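Side-chain contacts in fimbrin (Schizosaccharomyces pombe, PDB 1RT8), which binds actin filaments and crosslinks them through two actin-binding regions, supporting cell polarity, cytokinesis, mating and spore formation in fission yeast: residues D60-T65 and K97-I102; V91-A96 and L121-Q126; E194-L199 and E223-N228. All coordinates share one frame; numbering follows the deposited sequence.

Contact 1 of 3, residues D60-T65 and K97-I102; sequences DSVPDT and KAMGGI
The carbonyl oxygen of V62 is gripped twice by T65: its hydroxyl OG1 donates to V62 O at 2.5 Å, and its backbone N adds a weak bond at 3.3 Å. The hydroxyl comes in at a C=O...donor angle of 141°, tilted 21° from the carbonyl plane. The bond links V62 and T65, the two ends of a type II turn. This turn follows helix 52-61 in the first calponin-homology domain, and it offers V62 and T65 to M99 at the end of helix 82-99. The thioether chain of M99 bends at its last torsion (chi3 72°), which carries CE to the valine. There CE meets V62 CG2 at 3.7 Å, the branch of V62 lying beside its own backbone N; the two side chains slide past each other in opposite directions. S61 CB touches M99 CE more loosely, at 4.3 Å, while T65 CG2 reaches M99 nearer the backbone, at CG, also 4.3 Å away. Two polar atoms are bonded to a third helix, 117-131: S61 OG to I127 O, and M99 O to R130 NE. With no hydrogen bond across the two segments, their direct contact is van der Waals packing around one thioether side chain, and the hydrogen bonds described here lie within the turn or run to helix 117-131.

Contact 2 of 3, residues V91-A96 and L121-Q126; sequences VVINSA and LGLVWQ
Helices 82-99 and 117-131 meet here with short-segment axes 12.1 Å apart at closest approach and 47° between their N-to-C directions, the nearest CA atoms being A96 CA and L123 CA, 8.4 Å apart. Both helices belong to the all-helical calponin-homology fold, here the first such domain of the chain. Within helix 82-99, S95 turns its hydroxyl back on its own backbone, OG donating to V91 O at 2.6 Å, and takes no part in the packing against L123. I104, from the loop that follows helix 82-99, touches I93, A96 and L123 and so joins the same apolar cluster; V92 also packs on L54 and S55 of helix 52-61. At the spacing of these axes one long side chain has to cover most of the gap, and L123 does so. Its chi1 of 175° sets CG opposite the backbone N and extends the forked end toward the other helix. The separations across the contact describe loose apolar packing, buried in the domain and with no hydrogen bond between the segments. I93 starts out pointing across the line of contact, and only the end of its chain comes nearer the leucine. The two prongs of L123 divide the work: CD1 lies against A96 CB at 4.1 Å, whereas CD2 faces the preceding turn, approaching V92 CG1 to 4.3 Å and I93 CD1 to 4.5 Å.

Contact 3 of 3, residues E194-L199 and E223-N228; sequences ENYTVL and EQVLQN
Apolar packing between Y196 and V225 forms one half of this contact. V225 CG1 rests on the CB of Y196 at 3.8 Å, and it sits oblique to the phenol ring, so the methyl meets the root of the aromatic side chain more than its ring. V225 has a chi1 of 161°, which sends CG1 opposite the backbone N and CG2 beside it; the two methyls therefore straddle neighbouring residues of the other helix, CG1 taking Y196 and CG2 taking T197. The second kind of contact is a polar atom against a methyl. T197 OG1 stands 3.1 Å from V225 CG2, a short, non-bonding approach, and the two side chains are set at a slant to each other. The backbones are close too, with 6.0 Å between T197 CA and V225 CA. This pairs helix 194-203 with helix 218-230 in the second calponin-homology domain, within the first actin-binding region, and all three touching residues are buried in the domain.

The side-chain hydrogen bonds of Y196 and T197 go to partners outside the two segments. With chi1 at -66°, T197 OG1 lies beside the backbone N and donates to G193 O, one turn earlier in its own chain, so this buried oxygen is satisfied although its neighbour across the interface is only a methyl. At the far end of the tyrosine, OH bonds to N251 OD1 of helix 248-261, and the ring makes an edge-to-face pair with F254, so the aromatic group is held at its tip as well as at its root. M243 of helix 240-244 touches both Y196 and V225.

In the fold
Contacts 1 and 2 lie in the first calponin-homology domain, their centres 9 Å apart, and share helix 82-99; along the chain their segments alternate. They touch directly, I102 CG2 reaching Q126 CB at 3.6 Å and T65 CG2 reaching S95 CB at 3.9 Å. R482 of helix 467-483, in the fourth calponin-homology range, touches T65, A98 and S95, placing this cluster beside a distant part of the sequence. Contact 3 belongs to the second domain, with its centre about 31 Å from that of contact 1 and 32 Å from that of contact 2; nearest atoms are about 19 Å and 11 Å away. All three fall within the first actin-binding region.

Contact 1 of 3, residues D60-T65 and K97-I102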
loop_
_atom_site.group_PDB
_atom_site.type_symbol
_atom_site.label_atom_id
_atom_site.label_comp_id
_atom_site.label_asym_id
_atom_site.label_seq_id
_atom_site.Cartn_x
_atom_site.Cartn_y
_atom_site.Cartn_z
ATOM N N ASP A 60 -2.647 -12.461 -0.266
ATOM C CA ASP A 60 -2.516 -12.938 -1.643
ATOM C C ASP A 60 -1.938 -11.778 -2.459
ATOM O O ASP A 60 -1.059 -11.969 -3.295
ATOM C CB ASP A 60 -3.877 -13.350 -2.218
ATOM C CG ASP A 60 -3.799 -13.725 -3.699
ATOM O OD1 ASP A 60 -4.368 -12.985 -4.538
ATOM O OD2 ASP A 60 -3.170 -14.759 -4.024
ATOM N N SER A 61 -2.427 -10.568 -2.200
ATOM C CA SER A 61 -1.943 -9.396 -2.918
ATOM C C SER A 61 -0.502 -9.074 -2.565
ATOM O O SER A 61 0.309 -8.809 -3.445
ATOM C CB SER A 61 -2.820 -8.179 -2.618
ATOM O OG SER A 61 -4.102 -8.330 -3.202
ATOM N N VAL A 62 -0.192 -9.074 -1.271
ATOM C CA VAL A 62 1.161 -8.786 -0.807
ATOM C C VAL A 62 1.515 -9.802 0.269
ATOM O O VAL A 62 1.261 -9.600 1.459
ATOM C CB VAL A 62 1.274 -7.356 -0.235
ATOM C CG1 VAL A 62 2.688 -7.108 0.267
ATOM C CG2 VAL A 62 0.899 -6.340 -1.310
ATOM N N PRO A 63 2.108 -10.924 -0.147
ATOM C CA PRO A 63 2.510 -12.012 0.746
ATOM C C PRO A 63 3.182 -11.589 2.053
ATOM O O PRO A 63 4.024 -10.685 2.073
ATOM C CB PRO A 63 3.439 -12.841 -0.133
ATOM C CG PRO A 63 2.809 -12.680 -1.504
ATOM C CD PRO A 63 2.528 -11.195 -1.537
ATOM N N ASP A 64 2.794 -12.250 3.141
ATOM C CA ASP A 64 3.378 -12.010 4.464
ATOM C C ASP A 64 3.034 -10.678 5.137
ATOM O O ASP A 64 3.725 -10.254 6.066
ATOM C CB ASP A 64 4.902 -12.147 4.396
ATOM C CG ASP A 64 5.340 -13.461 3.790
ATOM O OD1 ASP A 64 5.009 -14.523 4.365
ATOM O OD2 ASP A 64 6.012 -13.428 2.734
ATOM N N THR A 65 1.977 -10.017 4.686
ATOM C CA THR A 65 1.598 -8.754 5.302
ATOM C C THR A 65 1.002 -9.044 6.674
ATOM O O THR A 65 1.261 -8.335 7.650
ATOM C CB THR A 65 0.559 -8.008 4.449
ATOM O OG1 THR A 65 1.124 -7.716 3.168
ATOM C CG2 THR A 65 0.146 -6.711 5.121
ATOM N N LYS A 97 -3.746 0.019 5.232
ATOM C CA LYS A 97 -3.182 1.365 5.269
ATOM C C LYS A 97 -1.684 1.410 5.011
ATOM O O LYS A 97 -1.176 2.436 4.566
ATOM C CB LYS A 97 -3.439 2.031 6.626
ATOM C CG LYS A 97 -4.844 2.526 6.845
ATOM C CD LYS A 97 -4.930 3.302 8.153
ATOM C CE LYS A 97 -6.286 3.986 8.288
ATOM N NZ LYS A 97 -6.415 4.715 9.582
ATOM N N ALA A 98 -0.984 0.310 5.287
ATOM C CA ALA A 98 0.471 0.267 5.117
ATOM C C ALA A 98 0.996 -0.467 3.890
ATOM O O ALA A 98 2.205 -0.592 3.711
ATOM C CB ALA A 98 1.108 -0.329 6.359
ATOM N N MET A 99 0.102 -0.953 3.046
ATOM C CA MET A 99 0.522 -1.680 1.859
ATOM C C MET A 99 1.006 -0.767 0.745
ATOM O O MET A 99 1.838 -1.160 -0.074
ATOM C CB MET A 99 -0.629 -2.546 1.360
ATOM C CG MET A 99 -0.977 -3.654 2.331
ATOM S SD MET A 99 -2.562 -4.376 2.000
ATOM C CE MET A 99 -2.205 -5.285 0.494
ATOM N N GLY A 100 0.487 0.452 0.725
ATOM C CA GLY A 100 0.864 1.393 -0.309
ATOM C C GLY A 100 -0.091 1.261 -1.476
ATOM O O GLY A 100 -0.581 0.168 -1.758
ATOM N N GLY A 101 -0.362 2.372 -2.152
ATOM C CA GLY A 101 -1.263 2.339 -3.288
ATOM C C GLY A 101 -2.725 2.144 -2.923
ATOM O O GLY A 101 -3.585 2.116 -3.799
ATOM N N ILE A 102 -3.014 2.002 -1.634
ATOM C CA ILE A 102 -4.390 1.814 -1.186
ATOM C C ILE A 102 -4.839 3.009 -0.358
ATOM O O ILE A 102 -4.054 3.573 0.403
ATOM C CB ILE A 102 -4.535 0.543 -0.311
ATOM C CG1 ILE A 102 -4.246 -0.708 -1.148
ATOM C CG2 ILE A 102 -5.939 0.476 0.286
ATOM C CD1 ILE A 102 -4.347 -1.999 -0.363
#

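Contact 2 of 3, residues V91-A96 and L121-Q126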
loop_
_atom_site.group_PDB
_atom_site.type_symbol
_atom_site.label_atom_id
_atom_site.label_comp_id
_atom_site.label_asym_id
_atom_site.label_seq_id
_atom_site.Cartn_x
_atom_site.Cartn_y
_atom_site.Cartn_z
ATOM N N VAL A 91 -6.875 -5.600 12.190
ATOM C CA VAL A 91 -5.719 -6.138 11.465
ATOM C C VAL A 91 -5.864 -5.865 9.963
ATOM O O VAL A 91 -4.904 -5.479 9.299
ATOM C CB VAL A 91 -5.586 -7.661 11.679
ATOM C CG1 VAL A 91 -4.487 -8.211 10.785
ATOM C CG2 VAL A 91 -5.271 -7.960 13.138
ATOM N N VAL A 92 -7.065 -6.080 9.437
ATOM C CA VAL A 92 -7.356 -5.834 8.024
ATOM C C VAL A 92 -7.140 -4.361 7.681
ATOM O O VAL A 92 -6.339 -4.022 6.807
ATOM C CB VAL A 92 -8.826 -6.211 7.686
ATOM C CG1 VAL A 92 -9.244 -5.599 6.354
ATOM C CG2 VAL A 92 -8.969 -7.732 7.633
ATOM N N ILE A 93 -7.853 -3.490 8.392
ATOM C CA ILE A 93 -7.790 -2.050 8.157
ATOM C C ILE A 93 -6.387 -1.460 8.250
ATOM O O ILE A 93 -5.949 -0.752 7.354
ATOM C CB ILE A 93 -8.696 -1.284 9.156
ATOM C CG1 ILE A 93 -10.174 -1.564 8.859
ATOM C CG2 ILE A 93 -8.383 0.221 9.102
ATOM C CD1 ILE A 93 -10.632 -1.105 7.509
ATOM N N ASN A 94 -5.688 -1.743 9.338
ATOM C CA ASN A 94 -4.356 -1.194 9.530
ATOM C C ASN A 94 -3.278 -1.777 8.639
ATOM O O ASN A 94 -2.254 -1.129 8.395
ATOM C CB ASN A 94 -3.983 -1.292 11.002
ATOM C CG ASN A 94 -4.894 -0.437 11.857
ATOM O OD1 ASN A 94 -5.146 0.718 11.519
ATOM N ND2 ASN A 94 -5.404 -0.992 12.946
ATOM N N SER A 95 -3.502 -2.989 8.142
ATOM C CA SER A 95 -2.538 -3.589 7.230
ATOM C C SER A 95 -2.734 -2.878 5.889
ATOM O O SER A 95 -1.775 -2.455 5.240
ATOM C CB SER A 95 -2.803 -5.094 7.057
ATOM O OG SER A 95 -2.515 -5.812 8.239
ATOM N N ALA A 96 -3.993 -2.754 5.483
ATOM C CA ALA A 96 -4.335 -2.107 4.215
ATOM C C ALA A 96 -3.720 -0.715 4.127
ATOM O O ALA A 96 -3.225 -0.321 3.079
ATOM C CB ALA A 96 -5.855 -2.025 4.061
ATOM N N LEU A 121 -16.527 -3.382 -1.010
ATOM C CA LEU A 121 -16.137 -3.621 -2.399
ATOM C C LEU A 121 -15.052 -2.622 -2.804
ATOM O O LEU A 121 -14.172 -2.934 -3.609
ATOM C CB LEU A 121 -17.352 -3.507 -3.329
ATOM C CG LEU A 121 -17.224 -4.291 -4.648
ATOM C CD1 LEU A 121 -16.913 -5.756 -4.350
ATOM C CD2 LEU A 121 -18.508 -4.177 -5.459
ATOM N N GLY A 122 -15.114 -1.421 -2.235
ATOM C CA GLY A 122 -14.115 -0.413 -2.530
ATOM C C GLY A 122 -12.758 -0.884 -2.038
ATOM O O GLY A 122 -11.752 -0.763 -2.736
ATOM N N LEU A 123 -12.735 -1.429 -0.825
ATOM C CA LEU A 123 -11.511 -1.937 -0.222
ATOM C C LEU A 123 -11.033 -3.201 -0.952
ATOM O O LEU A 123 -9.828 -3.438 -1.106
ATOM C CB LEU A 123 -11.760 -2.234 1.254
ATOM C CG LEU A 123 -10.640 -2.885 2.061
ATOM C CD1 LEU A 123 -9.365 -2.063 1.981
ATOM C CD2 LEU A 123 -11.102 -3.014 3.500
ATOM N N VAL A 124 -11.981 -4.009 -1.411
ATOM C CA VAL A 124 -11.638 -5.225 -2.139
ATOM C C VAL A 124 -10.864 -4.868 -3.403
ATOM O O VAL A 124 -9.821 -5.465 -3.702
ATOM C CB VAL A 124 -12.912 -6.031 -2.517
ATOM C CG1 VAL A 124 -12.621 -6.984 -3.686
ATOM C CG2 VAL A 124 -13.369 -6.834 -1.310
ATOM N N TRP A 125 -11.371 -3.886 -4.140
ATOM C CA TRP A 125 -10.716 -3.458 -5.367
ATOM C C TRP A 125 -9.320 -2.902 -5.078
ATOM O O TRP A 125 -8.359 -3.230 -5.789
ATOM C CB TRP A 125 -11.573 -2.409 -6.098
ATOM C CG TRP A 125 -10.824 -1.682 -7.173
ATOM C CD1 TRP A 125 -10.603 -0.341 -7.246
ATOM C CD2 TRP A 125 -10.130 -2.265 -8.288
ATOM N NE1 TRP A 125 -9.810 -0.047 -8.333
ATOM C CE2 TRP A 125 -9.504 -1.210 -8.988
ATOM C CE3 TRP A 125 -9.972 -3.573 -8.757
ATOM C CZ2 TRP A 125 -8.732 -1.425 -10.133
ATOM C CZ3 TRP A 125 -9.201 -3.787 -9.901
ATOM C CH2 TRP A 125 -8.592 -2.716 -10.572
ATOM N N GLN A 126 -9.188 -2.087 -4.033
ATOM C CA GLN A 126 -7.874 -1.533 -3.722
ATOM C C GLN A 126 -6.882 -2.655 -3.435
ATOM O O GLN A 126 -5.728 -2.603 -3.884
ATOM C CB GLN A 126 -7.942 -0.578 -2.523
ATOM C CG GLN A 126 -8.692 0.734 -2.787
ATOM C CD GLN A 126 -8.070 1.564 -3.912
ATOM O OE1 GLN A 126 -6.850 1.763 -3.960
ATOM N NE2 GLN A 126 -8.912 2.060 -4.816
#

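Contact 3 of 3, residues E194-L199 and E223-N228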
loop_
_atom_site.group_PDB
_atom_site.type_symbol
_atom_site.label_atom_id
_atom_site.label_comp_id
_atom_site.label_asym_id
_atom_site.label_seq_id
_atom_site.Cartn_x
_atom_site.Cartn_y
_atom_site.Cartn_z
ATOM N N GLU A 194 -10.368 -2.746 -30.529
ATOM C CA GLU A 194 -9.325 -2.637 -31.540
ATOM C C GLU A 194 -7.915 -2.697 -30.981
ATOM O O GLU A 194 -7.087 -3.475 -31.446
ATOM C CB GLU A 194 -9.476 -1.335 -32.333
ATOM C CG GLU A 194 -10.556 -1.366 -33.391
ATOM C CD GLU A 194 -10.516 -0.139 -34.295
ATOM O OE1 GLU A 194 -9.627 0.720 -34.107
ATOM O OE2 GLU A 194 -11.374 -0.035 -35.195
ATOM N N ASN A 195 -7.625 -1.862 -29.991
ATOM C CA ASN A 195 -6.290 -1.855 -29.417
ATOM C C ASN A 195 -5.920 -3.188 -28.775
ATOM O O ASN A 195 -4.768 -3.616 -28.849
ATOM C CB ASN A 195 -6.146 -0.689 -28.440
ATOM C CG ASN A 195 -6.120 0.655 -29.164
ATOM O OD1 ASN A 195 -5.695 0.724 -30.311
ATOM N ND2 ASN A 195 -6.565 1.718 -28.502
ATOM N N TYR A 196 -6.900 -3.849 -28.167
ATOM C CA TYR A 196 -6.664 -5.149 -27.552
ATOM C C TYR A 196 -6.302 -6.159 -28.646
ATOM O O TYR A 196 -5.349 -6.931 -28.499
ATOM C CB TYR A 196 -7.918 -5.621 -26.812
ATOM C CG TYR A 196 -8.112 -5.033 -25.420
ATOM C CD1 TYR A 196 -9.394 -4.919 -24.876
ATOM C CD2 TYR A 196 -7.027 -4.634 -24.640
ATOM C CE1 TYR A 196 -9.598 -4.426 -23.598
ATOM C CE2 TYR A 196 -7.218 -4.132 -23.335
ATOM C CZ TYR A 196 -8.511 -4.034 -22.827
ATOM O OH TYR A 196 -8.742 -3.550 -21.556
ATOM N N THR A 197 -7.061 -6.145 -29.741
ATOM C CA THR A 197 -6.812 -7.056 -30.862
ATOM C C THR A 197 -5.398 -6.885 -31.426
ATOM O O THR A 197 -4.707 -7.864 -31.681
ATOM C CB THR A 197 -7.828 -6.833 -31.998
ATOM O OG1 THR A 197 -9.138 -7.191 -31.543
ATOM C CG2 THR A 197 -7.474 -7.683 -33.212
ATOM N N VAL A 198 -4.972 -5.643 -31.633
ATOM C CA VAL A 198 -3.636 -5.388 -32.159
ATOM C C VAL A 198 -2.595 -5.838 -31.130
ATOM O O VAL A 198 -1.587 -6.451 -31.483
ATOM C CB VAL A 198 -3.444 -3.887 -32.488
ATOM C CG1 VAL A 198 -2.023 -3.625 -32.935
ATOM C CG2 VAL A 198 -4.412 -3.472 -33.595
ATOM N N LEU A 199 -2.851 -5.543 -29.855
ATOM C CA LEU A 199 -1.937 -5.942 -28.784
ATOM C C LEU A 199 -1.757 -7.462 -28.773
ATOM O O LEU A 199 -0.637 -7.964 -28.802
ATOM C CB LEU A 199 -2.466 -5.475 -27.415
ATOM C CG LEU A 199 -1.726 -6.019 -26.181
ATOM C CD1 LEU A 199 -0.260 -5.607 -26.226
ATOM C CD2 LEU A 199 -2.395 -5.509 -24.903
ATOM N N GLU A 223 -16.236 -10.012 -27.711
ATOM C CA GLU A 223 -16.285 -11.430 -27.377
ATOM C C GLU A 223 -15.170 -12.175 -28.094
ATOM O O GLU A 223 -14.525 -13.049 -27.518
ATOM C CB GLU A 223 -17.642 -12.016 -27.767
ATOM C CG GLU A 223 -17.738 -13.521 -27.607
ATOM C CD GLU A 223 -17.415 -13.984 -26.199
ATOM O OE1 GLU A 223 -18.018 -13.447 -25.244
ATOM O OE2 GLU A 223 -16.568 -14.893 -26.052
ATOM N N GLN A 224 -14.943 -11.819 -29.353
ATOM C CA GLN A 224 -13.901 -12.451 -30.144
ATOM C C GLN A 224 -12.540 -12.136 -29.550
ATOM O O GLN A 224 -11.648 -12.981 -29.560
ATOM C CB GLN A 224 -13.963 -11.968 -31.603
ATOM C CG GLN A 224 -15.065 -12.632 -32.421
ATOM C CD GLN A 224 -15.337 -11.948 -33.758
ATOM O OE1 GLN A 224 -14.452 -11.337 -34.357
ATOM N NE2 GLN A 224 -16.569 -12.072 -34.238
ATOM N N VAL A 225 -12.383 -10.922 -29.027
ATOM C CA VAL A 225 -11.117 -10.515 -28.423
ATOM C C VAL A 225 -10.830 -11.354 -27.190
ATOM O O VAL A 225 -9.687 -11.766 -26.958
ATOM C CB VAL A 225 -11.129 -9.022 -27.984
ATOM C CG1 VAL A 225 -10.016 -8.761 -26.954
ATOM C CG2 VAL A 225 -10.935 -8.117 -29.198
ATOM N N LEU A 226 -11.867 -11.589 -26.392
ATOM C CA LEU A 226 -11.709 -12.363 -25.174
ATOM C C LEU A 226 -11.497 -13.838 -25.482
ATOM O O LEU A 226 -10.913 -14.560 -24.674
ATOM C CB LEU A 226 -12.917 -12.164 -24.254
ATOM C CG LEU A 226 -13.012 -10.749 -23.671
ATOM C CD1 LEU A 226 -14.272 -10.612 -22.818
ATOM C CD2 LEU A 226 -11.771 -10.455 -22.849
ATOM N N GLN A 227 -11.964 -14.285 -26.648
ATOM C CA GLN A 227 -11.762 -15.675 -27.037
ATOM C C GLN A 227 -10.294 -15.795 -27.430
ATOM O O GLN A 227 -9.666 -16.827 -27.200
ATOM C CB GLN A 227 -12.668 -16.070 -28.210
ATOM C CG GLN A 227 -14.157 -15.956 -27.918
ATOM C CD GLN A 227 -15.009 -16.788 -28.864
ATOM O OE1 GLN A 227 -14.709 -16.904 -30.050
ATOM N NE2 GLN A 227 -16.084 -17.362 -28.341
ATOM N N ASN A 228 -9.747 -14.730 -28.017
ATOM C CA ASN A 228 -8.333 -14.716 -28.393
ATOM C C ASN A 228 -7.492 -14.638 -27.127
ATOM O O ASN A 228 -6.308 -14.985 -27.130
ATOM C CB ASN A 228 -7.997 -13.508 -29.277
ATOM C CG ASN A 228 -8.169 -13.796 -30.757
ATOM O OD1 ASN A 228 -7.871 -14.900 -31.228
ATOM N ND2 ASN A 228 -8.628 -12.796 -31.503
#